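PDB 6NYR: Crov588 from Cafeteriavirus, which is of unknown function but folds as a circular leucine-rich-repeat protein built from FNIP repeats, which may offer a surface for binding partners. Local coordinates for residues S318-I332 with P338-Q352. Numbering follows the deposited sequence.
Sequences SLTHLTFGDDFNQII and PNSLTHLTFGDDFNQ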
# COMPACT_ATOMS: atom_id res chain seq x y z
N SER A 318 5.38 -29.60 10.98
CA SER A 318 5.35 -28.23 11.47
C SER A 318 4.79 -27.24 10.46
O SER A 318 4.41 -26.13 10.85
CB SER A 318 6.77 -27.80 11.87
OG SER A 318 7.70 -28.12 10.84
N LEU A 319 4.71 -27.61 9.19
CA LEU A 319 4.39 -26.64 8.14
C LEU A 319 2.97 -26.11 8.30
O LEU A 319 2.01 -26.88 8.41
CB LEU A 319 4.56 -27.27 6.76
CG LEU A 319 4.58 -26.30 5.58
CD1 LEU A 319 5.85 -25.48 5.57
CD2 LEU A 319 4.41 -27.07 4.28
N THR A 320 2.85 -24.79 8.31
CA THR A 320 1.56 -24.12 8.38
C THR A 320 1.20 -23.37 7.10
O THR A 320 0.01 -23.25 6.79
CB THR A 320 1.54 -23.11 9.54
OG1 THR A 320 2.52 -22.09 9.31
CG2 THR A 320 1.82 -23.81 10.86
N HIS A 321 2.19 -22.88 6.36
CA HIS A 321 1.95 -22.08 5.17
C HIS A 321 2.71 -22.69 4.00
O HIS A 321 3.92 -22.90 4.08
CB HIS A 321 2.39 -20.63 5.40
CG HIS A 321 1.51 -19.88 6.35
ND1 HIS A 321 1.54 -20.10 7.71
CD2 HIS A 321 0.56 -18.94 6.14
CE1 HIS A 321 0.65 -19.32 8.30
NE2 HIS A 321 0.04 -18.61 7.37
N LEU A 322 1.98 -22.99 2.92
CA LEU A 322 2.56 -23.53 1.70
C LEU A 322 2.06 -22.73 0.51
O LEU A 322 0.85 -22.54 0.35
CB LEU A 322 2.21 -25.01 1.53
CG LEU A 322 2.59 -25.65 0.20
CD1 LEU A 322 4.08 -25.59 -0.03
CD2 LEU A 322 2.09 -27.09 0.15
N THR A 323 2.98 -22.26 -0.32
CA THR A 323 2.65 -21.45 -1.49
C THR A 323 3.38 -21.99 -2.70
O THR A 323 4.62 -22.07 -2.70
CB THR A 323 3.01 -19.98 -1.27
OG1 THR A 323 2.33 -19.49 -0.10
CG2 THR A 323 2.62 -19.15 -2.48
N PHE A 324 2.63 -22.35 -3.74
CA PHE A 324 3.19 -22.87 -4.98
C PHE A 324 3.35 -21.74 -5.99
O PHE A 324 2.67 -20.71 -5.93
CB PHE A 324 2.30 -23.97 -5.56
CG PHE A 324 2.40 -25.28 -4.83
CD1 PHE A 324 3.55 -26.06 -4.92
CD2 PHE A 324 1.35 -25.73 -4.05
CE1 PHE A 324 3.64 -27.26 -4.25
CE2 PHE A 324 1.44 -26.94 -3.37
CZ PHE A 324 2.58 -27.70 -3.48
N GLY A 325 4.27 -21.95 -6.93
CA GLY A 325 4.51 -21.01 -8.00
C GLY A 325 3.70 -21.34 -9.23
O GLY A 325 2.79 -22.18 -9.22
N ASP A 326 4.04 -20.65 -10.32
CA ASP A 326 3.26 -20.72 -11.55
C ASP A 326 3.16 -22.15 -12.07
O ASP A 326 2.09 -22.58 -12.51
CB ASP A 326 3.89 -19.81 -12.61
CG ASP A 326 3.68 -18.35 -12.33
OD1 ASP A 326 2.69 -18.00 -11.66
OD2 ASP A 326 4.52 -17.54 -12.78
N ASP A 327 4.28 -22.87 -12.09
CA ASP A 327 4.37 -24.09 -12.88
C ASP A 327 3.90 -25.36 -12.18
O ASP A 327 3.68 -26.37 -12.85
CB ASP A 327 5.83 -24.31 -13.34
CG ASP A 327 6.25 -23.36 -14.44
OD1 ASP A 327 5.44 -22.47 -14.78
OD2 ASP A 327 7.38 -23.50 -14.96
N PHE A 328 3.72 -25.34 -10.86
CA PHE A 328 3.44 -26.58 -10.15
C PHE A 328 2.11 -27.18 -10.59
O PHE A 328 1.08 -26.50 -10.55
CB PHE A 328 3.43 -26.36 -8.64
CG PHE A 328 3.25 -27.62 -7.85
CD1 PHE A 328 4.34 -28.42 -7.54
CD2 PHE A 328 1.99 -28.02 -7.44
CE1 PHE A 328 4.17 -29.59 -6.82
CE2 PHE A 328 1.82 -29.19 -6.72
CZ PHE A 328 2.91 -29.97 -6.41
N ASN A 329 2.13 -28.45 -10.98
CA ASN A 329 0.92 -29.13 -11.42
C ASN A 329 1.08 -30.63 -11.24
O ASN A 329 0.76 -31.41 -12.16
CB ASN A 329 0.62 -28.81 -12.89
CG ASN A 329 -0.79 -29.17 -13.29
OD1 ASN A 329 -1.68 -29.28 -12.44
ND2 ASN A 329 -1.01 -29.38 -14.58
N GLN A 330 1.57 -31.05 -10.08
CA GLN A 330 1.77 -32.46 -9.78
C GLN A 330 0.59 -32.98 -8.96
O GLN A 330 -0.03 -32.25 -8.19
CB GLN A 330 3.07 -32.66 -9.01
CG GLN A 330 4.32 -32.39 -9.83
CD GLN A 330 4.44 -33.30 -11.03
OE1 GLN A 330 4.38 -34.52 -10.91
NE2 GLN A 330 4.60 -32.70 -12.21
N ILE A 331 0.30 -34.27 -9.14
CA ILE A 331 -0.76 -34.90 -8.36
C ILE A 331 -0.38 -34.85 -6.89
O ILE A 331 0.79 -35.04 -6.52
CB ILE A 331 -0.99 -36.35 -8.83
CG1 ILE A 331 -1.62 -36.36 -10.23
CG2 ILE A 331 -1.86 -37.10 -7.84
CD1 ILE A 331 -1.63 -37.73 -10.89
N ILE A 332 -1.37 -34.60 -6.04
CA ILE A 332 -1.20 -34.63 -4.59
C ILE A 332 -2.16 -35.69 -4.07
O ILE A 332 -3.38 -35.52 -4.16
CB ILE A 332 -1.48 -33.27 -3.95
CG1 ILE A 332 -0.60 -32.18 -4.57
CG2 ILE A 332 -1.22 -33.32 -2.45
CD1 ILE A 332 -0.83 -30.80 -3.99
N PRO A 338 0.75 -32.06 5.31
CA PRO A 338 0.75 -32.40 6.74
C PRO A 338 -0.51 -31.88 7.42
O PRO A 338 -1.19 -30.98 6.93
CB PRO A 338 2.01 -31.72 7.28
CG PRO A 338 2.26 -30.58 6.34
CD PRO A 338 1.73 -31.01 4.98
N ASN A 339 -0.81 -32.47 8.58
CA ASN A 339 -2.02 -32.14 9.32
C ASN A 339 -1.90 -30.83 10.07
O ASN A 339 -2.84 -30.45 10.79
CB ASN A 339 -2.39 -33.29 10.26
CG ASN A 339 -3.39 -34.25 9.62
OD1 ASN A 339 -4.36 -33.82 8.99
ND2 ASN A 339 -3.15 -35.54 9.78
N SER A 340 -0.78 -30.14 9.93
CA SER A 340 -0.58 -28.82 10.52
C SER A 340 -0.93 -27.69 9.56
O SER A 340 -1.07 -26.54 10.00
CB SER A 340 0.89 -28.67 10.95
OG SER A 340 1.21 -27.34 11.31
N LEU A 341 -1.11 -27.99 8.27
CA LEU A 341 -1.22 -26.95 7.26
C LEU A 341 -2.52 -26.18 7.40
O LEU A 341 -3.61 -26.77 7.39
CB LEU A 341 -1.12 -27.57 5.87
CG LEU A 341 -0.80 -26.63 4.71
CD1 LEU A 341 0.62 -26.11 4.83
CD2 LEU A 341 -1.02 -27.33 3.38
N THR A 342 -2.41 -24.86 7.50
CA THR A 342 -3.58 -23.99 7.55
C THR A 342 -3.76 -23.15 6.30
O THR A 342 -4.89 -22.79 5.97
CB THR A 342 -3.50 -23.03 8.75
OG1 THR A 342 -2.33 -22.21 8.63
CG2 THR A 342 -3.45 -23.80 10.06
N HIS A 343 -2.68 -22.83 5.59
CA HIS A 343 -2.73 -21.95 4.44
C HIS A 343 -2.11 -22.66 3.25
O HIS A 343 -0.94 -23.07 3.31
CB HIS A 343 -2.01 -20.63 4.73
CG HIS A 343 -2.71 -19.78 5.75
ND1 HIS A 343 -2.70 -20.08 7.10
CD2 HIS A 343 -3.45 -18.65 5.62
CE1 HIS A 343 -3.40 -19.18 7.75
NE2 HIS A 343 -3.87 -18.30 6.88
N LEU A 344 -2.88 -22.81 2.18
CA LEU A 344 -2.43 -23.45 0.95
C LEU A 344 -2.78 -22.56 -0.22
O LEU A 344 -3.96 -22.23 -0.42
CB LEU A 344 -3.07 -24.83 0.78
CG LEU A 344 -2.72 -25.58 -0.51
CD1 LEU A 344 -1.22 -25.77 -0.63
CD2 LEU A 344 -3.44 -26.92 -0.57
N THR A 345 -1.78 -22.20 -1.01
CA THR A 345 -1.97 -21.32 -2.16
C THR A 345 -1.36 -21.99 -3.37
O THR A 345 -0.17 -22.35 -3.36
CB THR A 345 -1.33 -19.95 -1.91
OG1 THR A 345 -1.89 -19.36 -0.73
CG2 THR A 345 -1.57 -19.02 -3.09
N PHE A 346 -2.15 -22.16 -4.41
CA PHE A 346 -1.67 -22.72 -5.67
C PHE A 346 -1.34 -21.60 -6.64
O PHE A 346 -1.77 -20.45 -6.48
CB PHE A 346 -2.71 -23.66 -6.29
CG PHE A 346 -2.85 -24.97 -5.57
CD1 PHE A 346 -1.89 -25.96 -5.72
CD2 PHE A 346 -3.94 -25.22 -4.76
CE1 PHE A 346 -2.01 -27.17 -5.07
CE2 PHE A 346 -4.07 -26.44 -4.11
CZ PHE A 346 -3.11 -27.41 -4.26
N GLY A 347 -0.57 -21.96 -7.67
CA GLY A 347 -0.19 -21.04 -8.72
C GLY A 347 -1.01 -21.22 -9.98
O GLY A 347 -2.04 -21.91 -10.01
N ASP A 348 -0.53 -20.61 -11.06
CA ASP A 348 -1.32 -20.51 -12.28
C ASP A 348 -1.67 -21.88 -12.84
O ASP A 348 -2.82 -22.12 -13.24
CB ASP A 348 -0.57 -19.69 -13.33
CG ASP A 348 -0.54 -18.22 -13.01
OD1 ASP A 348 -1.37 -17.77 -12.19
OD2 ASP A 348 0.29 -17.49 -13.60
N ASP A 349 -0.71 -22.80 -12.87
CA ASP A 349 -0.85 -24.01 -13.66
C ASP A 349 -1.58 -25.15 -12.96
O ASP A 349 -2.06 -26.07 -13.64
CB ASP A 349 0.54 -24.53 -14.09
CG ASP A 349 1.20 -23.65 -15.13
OD1 ASP A 349 0.58 -22.63 -15.51
OD2 ASP A 349 2.32 -23.98 -15.57
N PHE A 350 -1.66 -25.14 -11.63
CA PHE A 350 -2.22 -26.28 -10.92
C PHE A 350 -3.64 -26.57 -11.38
O PHE A 350 -4.51 -25.69 -11.32
CB PHE A 350 -2.21 -26.06 -9.41
CG PHE A 350 -2.69 -27.26 -8.63
CD1 PHE A 350 -1.88 -28.38 -8.51
CD2 PHE A 350 -3.95 -27.28 -8.05
CE1 PHE A 350 -2.31 -29.49 -7.81
CE2 PHE A 350 -4.38 -28.39 -7.34
CZ PHE A 350 -3.56 -29.49 -7.23
N ASN A 351 -3.88 -27.81 -11.82
CA ASN A 351 -5.19 -28.21 -12.32
C ASN A 351 -5.34 -29.72 -12.27
O ASN A 351 -5.65 -30.35 -13.28
CB ASN A 351 -5.39 -27.69 -13.74
CG ASN A 351 -6.80 -27.88 -14.24
OD1 ASN A 351 -7.73 -28.06 -13.46
ND2 ASN A 351 -6.97 -27.87 -15.56
N GLN A 352 -5.09 -30.31 -11.10
CA GLN A 352 -5.27 -31.74 -10.88
C GLN A 352 -6.46 -32.02 -9.97
O GLN A 352 -6.76 -31.24 -9.06
CB GLN A 352 -4.01 -32.36 -10.24
CG GLN A 352 -2.76 -32.28 -11.08
CD GLN A 352 -2.90 -32.98 -12.41
OE1 GLN A 352 -3.36 -34.11 -12.49
NE2 GLN A 352 -2.50 -32.29 -13.47
O HOH W 1 -1.06 -19.90 1.49
O HOH W 2 0.94 -23.99 -9.28
O HOH W 3 3.07 -27.03 -15.44
O HOH W 4 -3.72 -30.52 -15.61
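His321 and His343 stack offset, ring centroids 4.1 Å apart, with His321 NE2 over one face of His343 toward its rim. Each imidazole is fixed in rotation by a hydrogen bond to the threonine before it: His321 ND1 gives its proton to Thr320 OG1, and His343 ND1 pairs with Thr342 OG1 at 2.6 Å. Beside them, at the edge of the His343 ring, Thr320 O accepts both Thr342 N and His343 N, and a parallel ladder runs on through Leu322 to Phe324 N, which meets Thr345 O at 2.8 Å.

On the other face of the strands, Leu322 and Leu344 lie side by side, CD2 of the former 3.6 Å from CD1 of the latter. Phe324 and Phe346 have near-parallel planes but are slid apart, and each is packed within its own coil against a second ring, Phe328 and Phe350 respectively. Ile332 CD1 reaches the edge of Phe346.

Beyond the strands, Asn329 holds the next coil by its side chain. With CG anti to the backbone N (chi1 -164°), OD1 receives Asn351 N at 2.7 Å from above the carbonyl plane, and more weakly Gln352 NE2. Asn351 OD1 repeats the grip on Asn373 N, a ladder of asparagines characteristic of leucine-rich-repeat solenoids. Water 2 links Gly325 O and Phe328 O to Gly347 N.

Coil by coil the same contacts recur: strands 321-323 and 343-345, 1° from parallel, continue between strand 299-301, touched by Leu322, and strand 365-367, where Leu344 packs on Leu366.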